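Local coordinates for fosfomycin resistance protein FosX (Mesorhizobium loti, PDB 1R9C) that catalyses the hydration of the antibiotic fosfomycin, using manganese as cofactor and working as a homodimer, and so confers fosfomycin resistance, at residues R13-M18 with R43-L48; R65-I70 with N114-L119; L91-P96 with R105-Y110. All blocks are in the same frame, centred on the assembly; numbering follows the deposited sequence.

Interaction 1. Residues R13-M18 with R43-L48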
# COMPACT_ATOMS: atom_id res chain seq x y z
N ARG A 13 13.87 9.07 0.10
CA ARG A 13 14.92 10.08 0.10
C ARG A 13 15.63 10.16 -1.26
O ARG A 13 16.03 11.24 -1.71
CB ARG A 13 15.96 9.79 1.20
CG ARG A 13 15.62 10.29 2.64
CD ARG A 13 16.57 9.76 3.75
NE ARG A 13 16.67 8.29 3.75
CZ ARG A 13 17.59 7.58 4.41
NH1 ARG A 13 18.52 8.18 5.14
NH2 ARG A 13 17.59 6.25 4.33
N ASP A 14 15.77 9.00 -1.91
CA ASP A 14 16.57 8.86 -3.13
C ASP A 14 15.76 8.15 -4.21
O ASP A 14 15.71 6.92 -4.23
CB ASP A 14 17.84 8.06 -2.80
CG ASP A 14 18.79 7.90 -3.99
OD1 ASP A 14 18.39 8.16 -5.15
OD2 ASP A 14 19.96 7.48 -3.86
N LEU A 15 15.16 8.92 -5.11
CA LEU A 15 14.35 8.38 -6.19
C LEU A 15 15.07 7.39 -7.12
O LEU A 15 14.44 6.47 -7.70
CB LEU A 15 13.85 9.52 -7.08
CG LEU A 15 12.54 10.26 -6.87
CD1 LEU A 15 12.16 11.03 -8.15
CD2 LEU A 15 11.43 9.33 -6.49
N GLU A 16 16.36 7.65 -7.34
CA GLU A 16 17.14 6.81 -8.24
C GLU A 16 17.31 5.43 -7.64
O GLU A 16 17.01 4.43 -8.29
CB GLU A 16 18.49 7.48 -8.55
CG GLU A 16 18.32 8.70 -9.43
CD GLU A 16 17.67 9.89 -8.73
OE1 GLU A 16 18.07 10.24 -7.59
OE2 GLU A 16 16.76 10.48 -9.32
N ARG A 17 17.70 5.39 -6.37
CA ARG A 17 17.90 4.10 -5.69
C ARG A 17 16.57 3.36 -5.57
O ARG A 17 16.53 2.15 -5.77
CB ARG A 17 18.50 4.33 -4.31
CG ARG A 17 18.93 3.07 -3.58
CD ARG A 17 19.92 2.20 -4.32
NE ARG A 17 19.98 0.86 -3.74
CZ ARG A 17 20.46 -0.21 -4.38
NH1 ARG A 17 20.91 -0.12 -5.64
NH2 ARG A 17 20.48 -1.37 -3.77
N MET A 18 15.50 4.08 -5.23
CA MET A 18 14.18 3.42 -5.11
C MET A 18 13.78 2.82 -6.47
O MET A 18 13.21 1.74 -6.50
CB MET A 18 13.12 4.39 -4.60
CG MET A 18 11.74 3.75 -4.40
SD MET A 18 11.77 2.39 -3.19
CE MET A 18 10.00 2.33 -2.81
N ARG A 43 9.71 16.04 -7.26
CA ARG A 43 10.12 14.92 -8.10
C ARG A 43 9.35 13.65 -7.79
O ARG A 43 9.37 13.17 -6.67
CB ARG A 43 11.63 14.69 -7.94
CG ARG A 43 12.42 15.98 -8.15
CD ARG A 43 13.90 15.80 -8.32
NE ARG A 43 14.25 14.70 -9.22
CZ ARG A 43 14.91 13.59 -8.84
NH1 ARG A 43 15.29 13.42 -7.57
NH2 ARG A 43 15.19 12.66 -9.74
N GLU A 44 8.67 13.11 -8.79
CA GLU A 44 7.90 11.89 -8.61
C GLU A 44 8.10 10.98 -9.83
O GLU A 44 8.45 11.45 -10.92
CB GLU A 44 6.41 12.20 -8.36
CG GLU A 44 5.65 12.69 -9.57
CD GLU A 44 4.27 13.26 -9.23
OE1 GLU A 44 3.60 12.73 -8.31
OE2 GLU A 44 3.87 14.23 -9.89
N LYS A 45 7.90 9.67 -9.62
CA LYS A 45 7.85 8.70 -10.70
C LYS A 45 6.70 7.76 -10.46
O LYS A 45 6.35 7.49 -9.31
CB LYS A 45 9.13 7.86 -10.70
CG LYS A 45 10.40 8.61 -11.13
CD LYS A 45 11.54 7.64 -11.16
CE LYS A 45 12.76 8.19 -11.85
NZ LYS A 45 13.60 7.00 -12.24
N PHE A 46 6.13 7.25 -11.56
CA PHE A 46 5.09 6.22 -11.50
C PHE A 46 5.65 4.94 -12.13
O PHE A 46 6.35 4.98 -13.18
CB PHE A 46 3.87 6.62 -12.33
CG PHE A 46 3.15 7.86 -11.85
CD1 PHE A 46 2.33 8.55 -12.73
CD2 PHE A 46 3.27 8.32 -10.54
CE1 PHE A 46 1.62 9.69 -12.32
CE2 PHE A 46 2.60 9.46 -10.12
CZ PHE A 46 1.76 10.14 -11.01
N PHE A 47 5.32 3.80 -11.51
CA PHE A 47 5.71 2.51 -12.02
C PHE A 47 4.52 1.59 -12.10
O PHE A 47 3.53 1.75 -11.36
CB PHE A 47 6.73 1.84 -11.08
CG PHE A 47 8.06 2.54 -11.01
CD1 PHE A 47 8.26 3.61 -10.13
CD2 PHE A 47 9.12 2.09 -11.78
CE1 PHE A 47 9.49 4.23 -10.04
CE2 PHE A 47 10.38 2.74 -11.70
CZ PHE A 47 10.55 3.80 -10.84
N LEU A 48 4.64 0.60 -12.99
CA LEU A 48 3.71 -0.52 -13.00
C LEU A 48 4.44 -1.82 -12.62
O LEU A 48 5.56 -2.11 -13.11
CB LEU A 48 3.03 -0.68 -14.36
CG LEU A 48 1.86 0.22 -14.79
CD1 LEU A 48 1.47 0.01 -16.26
CD2 LEU A 48 0.65 -0.08 -13.89
O HOH W 1 16.57 11.49 -5.67

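Interaction 2. Residues R65-I70 with N114-L119. With MN (manganese (II) ion), chain C.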
# COMPACT_ATOMS: atom_id res chain seq x y z
N ARG A 65 11.22 1.82 11.64
CA ARG A 65 10.68 0.61 11.06
C ARG A 65 9.46 0.15 11.88
O ARG A 65 9.41 0.35 13.08
CB ARG A 65 11.77 -0.47 11.01
CG ARG A 65 12.65 -0.33 9.76
CD ARG A 65 14.05 -0.92 9.88
NE ARG A 65 14.86 -0.62 8.68
CZ ARG A 65 15.66 -1.50 8.07
NH1 ARG A 65 15.74 -2.74 8.53
NH2 ARG A 65 16.39 -1.14 7.01
N SER A 66 8.49 -0.44 11.21
CA SER A 66 7.31 -0.98 11.89
C SER A 66 6.91 -2.26 11.14
O SER A 66 7.56 -2.65 10.16
CB SER A 66 6.16 0.05 11.86
OG SER A 66 5.61 0.13 10.55
N TYR A 67 5.85 -2.91 11.59
CA TYR A 67 5.43 -4.14 10.94
C TYR A 67 4.27 -3.90 9.97
O TYR A 67 3.70 -4.83 9.44
CB TYR A 67 5.08 -5.20 12.00
CG TYR A 67 5.11 -6.61 11.48
CD1 TYR A 67 6.33 -7.25 11.15
CD2 TYR A 67 3.92 -7.33 11.28
CE1 TYR A 67 6.35 -8.59 10.64
CE2 TYR A 67 3.92 -8.65 10.79
CZ TYR A 67 5.14 -9.28 10.47
OH TYR A 67 5.11 -10.57 9.98
N ASN A 68 3.92 -2.63 9.73
CA ASN A 68 3.05 -2.30 8.60
C ASN A 68 3.79 -2.72 7.36
O ASN A 68 5.00 -2.46 7.23
CB ASN A 68 2.74 -0.78 8.58
CG ASN A 68 1.95 -0.36 9.77
OD1 ASN A 68 0.75 -0.58 9.82
ND2 ASN A 68 2.62 0.20 10.78
N HIS A 69 3.11 -3.39 6.43
CA HIS A 69 3.81 -3.93 5.29
C HIS A 69 2.85 -4.16 4.11
O HIS A 69 1.63 -4.27 4.30
CB HIS A 69 4.67 -5.20 5.65
CG HIS A 69 3.88 -6.44 6.00
ND1 HIS A 69 3.59 -6.79 7.30
CD2 HIS A 69 3.39 -7.45 5.23
CE1 HIS A 69 2.93 -7.95 7.31
NE2 HIS A 69 2.79 -8.37 6.07
N ILE A 70 3.41 -4.17 2.92
CA ILE A 70 2.67 -4.51 1.71
C ILE A 70 3.29 -5.78 1.14
O ILE A 70 4.53 -5.85 0.98
CB ILE A 70 2.76 -3.36 0.66
CG1 ILE A 70 2.14 -2.05 1.17
CG2 ILE A 70 2.14 -3.77 -0.68
CD1 ILE A 70 0.66 -2.15 1.62
N ASN A 114 12.94 2.67 5.36
CA ASN A 114 12.18 1.97 6.40
C ASN A 114 10.81 1.42 6.04
O ASN A 114 10.08 1.02 6.91
CB ASN A 114 12.12 2.82 7.70
CG ASN A 114 13.49 3.09 8.24
OD1 ASN A 114 14.42 2.30 8.03
ND2 ASN A 114 13.64 4.21 8.93
N HIS A 115 10.46 1.36 4.76
CA HIS A 115 9.26 0.64 4.34
C HIS A 115 9.53 -0.87 4.33
O HIS A 115 10.52 -1.30 3.74
CB HIS A 115 8.82 1.03 2.93
CG HIS A 115 8.63 2.51 2.74
ND1 HIS A 115 9.42 3.25 1.89
CD2 HIS A 115 7.68 3.36 3.21
CE1 HIS A 115 9.00 4.51 1.89
NE2 HIS A 115 7.96 4.61 2.69
N MET A 116 8.62 -1.64 4.92
CA MET A 116 8.71 -3.11 4.84
C MET A 116 7.85 -3.65 3.68
O MET A 116 6.67 -3.24 3.49
CB MET A 116 8.28 -3.77 6.16
CG MET A 116 8.57 -5.30 6.27
SD MET A 116 7.70 -6.08 7.68
CE MET A 116 8.82 -5.64 8.86
N PHE A 117 8.43 -4.58 2.94
CA PHE A 117 7.71 -5.28 1.87
C PHE A 117 7.80 -6.75 2.15
O PHE A 117 8.68 -7.17 2.92
CB PHE A 117 8.37 -5.00 0.52
CG PHE A 117 8.16 -3.59 0.05
CD1 PHE A 117 9.13 -2.61 0.30
CD2 PHE A 117 6.98 -3.23 -0.60
CE1 PHE A 117 8.92 -1.28 -0.10
CE2 PHE A 117 6.77 -1.91 -1.02
CZ PHE A 117 7.74 -0.94 -0.78
N GLU A 118 6.91 -7.54 1.55
CA GLU A 118 6.88 -8.98 1.77
C GLU A 118 6.65 -9.60 0.38
O GLU A 118 5.92 -9.05 -0.42
CB GLU A 118 5.71 -9.35 2.69
CG GLU A 118 5.53 -10.87 2.86
CD GLU A 118 4.40 -11.29 3.78
OE1 GLU A 118 3.67 -10.42 4.40
OE2 GLU A 118 4.27 -12.55 3.94
N LEU A 119 7.35 -10.71 0.11
CA LEU A 119 7.03 -11.59 -1.02
C LEU A 119 6.53 -12.87 -0.38
O LEU A 119 7.25 -13.49 0.42
CB LEU A 119 8.30 -11.86 -1.84
CG LEU A 119 8.98 -10.57 -2.31
CD1 LEU A 119 10.36 -10.88 -2.83
CD2 LEU A 119 8.13 -9.88 -3.41
MN MN C . 2.22 -10.31 5.68
O HOH W 2 15.56 0.96 5.39
O HOH W 3 9.41 -0.99 8.40
O HOH W 4 6.55 -0.53 6.52
O HOH W 5 0.70 -10.21 7.28

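Interaction 3. Residues L91-P96 with R105-Y110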
# COMPACT_ATOMS: atom_id res chain seq x y z
N LEU A 91 19.66 -5.16 0.42
CA LEU A 91 18.54 -4.74 1.28
C LEU A 91 18.50 -5.52 2.60
O LEU A 91 18.82 -6.72 2.62
CB LEU A 91 17.23 -4.87 0.53
CG LEU A 91 17.10 -4.01 -0.74
CD1 LEU A 91 15.79 -4.34 -1.43
CD2 LEU A 91 17.21 -2.51 -0.40
N ASP A 92 18.16 -4.84 3.70
CA ASP A 92 17.99 -5.55 4.98
C ASP A 92 16.79 -6.49 4.86
O ASP A 92 15.83 -6.18 4.17
CB ASP A 92 17.74 -4.58 6.15
CG ASP A 92 18.98 -3.76 6.54
OD1 ASP A 92 20.14 -4.17 6.27
OD2 ASP A 92 18.88 -2.70 7.19
N MET A 93 16.86 -7.64 5.52
CA MET A 93 15.72 -8.55 5.54
C MET A 93 15.51 -9.21 6.90
O MET A 93 16.42 -9.28 7.73
CB MET A 93 15.81 -9.58 4.41
CG MET A 93 17.12 -10.34 4.32
SD MET A 93 17.19 -11.23 2.72
CE MET A 93 15.95 -12.47 3.04
N ARG A 94 14.28 -9.68 7.12
CA ARG A 94 13.96 -10.50 8.28
C ARG A 94 14.45 -11.92 8.01
O ARG A 94 14.53 -12.32 6.84
CB ARG A 94 12.45 -10.49 8.50
CG ARG A 94 11.91 -9.09 8.77
CD ARG A 94 11.68 -8.82 10.24
NE ARG A 94 10.43 -9.41 10.68
CZ ARG A 94 10.26 -10.09 11.81
NH1 ARG A 94 11.27 -10.27 12.65
NH2 ARG A 94 9.06 -10.59 12.09
N PRO A 95 14.79 -12.69 9.04
CA PRO A 95 15.36 -14.02 8.79
C PRO A 95 14.27 -14.97 8.25
O PRO A 95 13.12 -14.83 8.66
CB PRO A 95 15.87 -14.46 10.16
CG PRO A 95 15.74 -13.22 11.05
CD PRO A 95 14.62 -12.41 10.48
N PRO A 96 14.61 -15.85 7.31
CA PRO A 96 13.61 -16.77 6.73
C PRO A 96 13.17 -17.82 7.77
O PRO A 96 14.02 -18.44 8.40
CB PRO A 96 14.35 -17.41 5.54
CG PRO A 96 15.81 -17.29 5.86
CD PRO A 96 15.96 -16.06 6.74
N ARG A 105 5.28 -19.44 2.42
CA ARG A 105 6.44 -18.85 3.07
C ARG A 105 6.67 -17.44 2.55
O ARG A 105 6.10 -17.05 1.55
CB ARG A 105 7.70 -19.69 2.91
CG ARG A 105 7.92 -20.26 1.54
CD ARG A 105 9.01 -21.33 1.53
NE ARG A 105 9.40 -21.71 0.17
CZ ARG A 105 10.63 -22.14 -0.18
NH1 ARG A 105 11.60 -22.20 0.72
NH2 ARG A 105 10.88 -22.47 -1.45
N SER A 106 7.48 -16.66 3.26
CA SER A 106 7.65 -15.26 2.93
C SER A 106 9.08 -14.84 3.05
O SER A 106 9.87 -15.42 3.83
CB SER A 106 6.81 -14.39 3.86
OG SER A 106 5.47 -14.78 3.76
N ILE A 107 9.40 -13.83 2.25
CA ILE A 107 10.61 -13.04 2.40
C ILE A 107 10.13 -11.64 2.83
O ILE A 107 9.27 -11.05 2.16
CB ILE A 107 11.36 -12.94 1.04
CG1 ILE A 107 11.75 -14.31 0.51
CG2 ILE A 107 12.59 -11.99 1.12
CD1 ILE A 107 11.76 -14.38 -1.02
N TYR A 108 10.68 -11.11 3.93
CA TYR A 108 10.36 -9.72 4.32
C TYR A 108 11.65 -8.94 4.22
O TYR A 108 12.67 -9.40 4.70
CB TYR A 108 9.88 -9.61 5.76
CG TYR A 108 8.61 -10.35 6.09
CD1 TYR A 108 8.66 -11.69 6.41
CD2 TYR A 108 7.37 -9.70 6.11
CE1 TYR A 108 7.52 -12.40 6.71
CE2 TYR A 108 6.20 -10.43 6.45
CZ TYR A 108 6.30 -11.77 6.72
OH TYR A 108 5.21 -12.53 7.07
N PHE A 109 11.59 -7.77 3.60
CA PHE A 109 12.76 -6.94 3.38
C PHE A 109 12.33 -5.46 3.50
O PHE A 109 11.15 -5.16 3.57
CB PHE A 109 13.42 -7.28 2.03
CG PHE A 109 12.64 -6.81 0.82
CD1 PHE A 109 12.87 -5.56 0.25
CD2 PHE A 109 11.67 -7.63 0.23
CE1 PHE A 109 12.13 -5.13 -0.85
CE2 PHE A 109 10.94 -7.22 -0.87
CZ PHE A 109 11.18 -5.97 -1.43
N TYR A 110 13.30 -4.57 3.60
CA TYR A 110 13.02 -3.14 3.75
C TYR A 110 13.65 -2.48 2.54
O TYR A 110 14.70 -2.92 2.08
CB TYR A 110 13.70 -2.59 5.01
CG TYR A 110 13.27 -3.28 6.28
CD1 TYR A 110 13.91 -4.43 6.70
CD2 TYR A 110 12.16 -2.83 7.00
CE1 TYR A 110 13.53 -5.09 7.83
CE2 TYR A 110 11.73 -3.49 8.13
CZ TYR A 110 12.45 -4.61 8.56
OH TYR A 110 12.07 -5.29 9.67
O HOH W 6 17.19 -2.13 3.45
O HOH W 7 12.19 -12.84 5.30

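Interaction 1. Residues R13-M18 with R43-L48
Arg43 NH2 is gripped by two carboxylates: Glu16 OE2 takes it across this contact, and Asp35 makes a second salt bridge with the same nitrogen. The bond from Arg43 NH2 to Glu16 OE2 measures 2.7 Å and is almost straight (167° at the hydrogen). Glu16 OE2 meets the guanidinium at its edge, in its plane, and the carboxylate is turned only 20° from that plane, although the two side chains cross at about a right angle. Glu16 starts out pointing away from residues 43-48; a bend at chi2 (71°) swings its carboxylate back to meet Arg43. A water at the guanidinium edge joins in, accepting from Arg43 NH1 at 3.0 Å and donating to Glu16 OE1 at 2.7 Å, while also taking the first-turn amide Leu15 N.

Next to the salt bridge, Leu15 does the packing. Its CD1 sits 3.7 Å above the guanidinium plane, offset toward the margin of the group, and touches Arg43 CB at 3.7 Å, with Lys45 CG a little farther off at 4.2 Å. The ammonium of Lys45 turns to Glu30. The helix start itself is fixed by Asp14, an N-cap whose OD1 receives Arg17 N at 3.1 Å from above the carboxylate plane.

The contact thus pins the first turn of helix 15-26 to the start of strand 44-49, where Leu15 also rests on Ile56 of the adjacent strand 52-58. Glu44, the probable proton acceptor, points away from the helix, on the side of the sheet where Phe46 packs against Arg127 of the second subunit.

Interaction 2. Residues R65-I70 with N114-L119
The manganese site of this vicinal oxygen chelate protein is built on two neighbouring parallel strands, with His69 on one and Glu118 on the other. His69 NE2 binds the manganese at 2.1 Å and Glu118 OE1 at 1.9 Å; a water and His7 of the second subunit complete the ligands seen. Glu118 reaches the metal fully extended, its CG anti to the backbone N (chi1 174°), and Ser106 holds its other oxygen, OE2. On the far side of the imidazole, His69 ND1 donates to Tyr67 O at 2.9 Å, nearly in the ring plane.

Met116 runs alongside His69, its SD 3.8 Å from His69 CB. That sulfur sits obliquely 4.6 Å from the centroid of the Tyr67 ring, a Met-aromatic contact, and Met116 CE packs on Tyr67 CD1 at 3.7 Å. Glu118 N bonds to Ile70 O (3.0 Å), joining the strands. Where the chains part, waters bridge the backbones, and Arg65 NE donates to Asn114 OD1 at 3.0 Å from above the carbonyl plane, while Asn114 ND2 bonds Leu62 O.

With the imidazole N-H committed to a backbone carbonyl and the carboxylate steadied by a hydroxyl, both ligands are oriented by second-shell bonds; the carbonyl would probably make the histidine a somewhat stronger donor to the manganese.

Interaction 3. Residues L91-P96 with R105-Y110
Met93 and Phe109 both set CG between the backbone N and the carbonyl carbon (chi1 52° and 72°), the crowded position, where their backbones pass closest, CA to CA 4.0 Å. From there Met93 runs alongside the strand until its CE meets Ile107 CG2 at 3.9 Å. The Phe109 ring instead lies side by side with Leu91, whose CD1 touches Phe109 CD1 at 3.6 Å.

Met93 and Phe109 form a single beta bridge, flanked by the bonds Tyr110 N to Asp92 O (3.1 Å) and Arg94 N to Tyr108 O (2.9 Å). Beyond them the chains diverge and water takes over, one molecule linking Asp92 N to Tyr110 O and another Arg94 O to Tyr108 N. The segment coming off helix 79-89 is thereby fastened along strand 106-110, an outermost strand of the three-stranded sheet within this chain. Leu91 and Phe109 both reach Val86 of that helix, and Phe109 also packs on Val25 and Phe26 of helix 15-26.

Tyr108 and Tyr110 project from the other face of the strand, with Arg94 laid across them. Arg94 CG comes within 3.7 Å of Tyr108 CB, and the bend at chi2 (-99°) sets Arg94 CD 3.6 Å from Tyr110 OH. The Tyr110 ring takes a cation-pi contact from Arg65, which also salt-bridges Asp92, while Tyr108 meets the metal ligand His69 edge-to-face.

Interactions 2 and 3 adjoin, their centres 9 Å apart, because strands 116-120 and 106-110 are neighbours in one sheet; Leu119 N to Ile107 O (2.8 Å) is a probable bond between them, as is Glu118 OE2 to Ser106 OG (2.5 Å). Tyr108 of interaction 3 has its side chain about 4 Å from the manganese that interaction 2 binds. Interaction 1 touches neither: its centre is 18 Å and 22 Å from theirs, though nearest atoms come to about 4 and 5 Å. Its Glu44 side chain is about 8 Å from a manganese, probably the dimer's other one, so each active site probably combines His69 and Glu118 of one subunit with His7, and probably Glu44, of its partner.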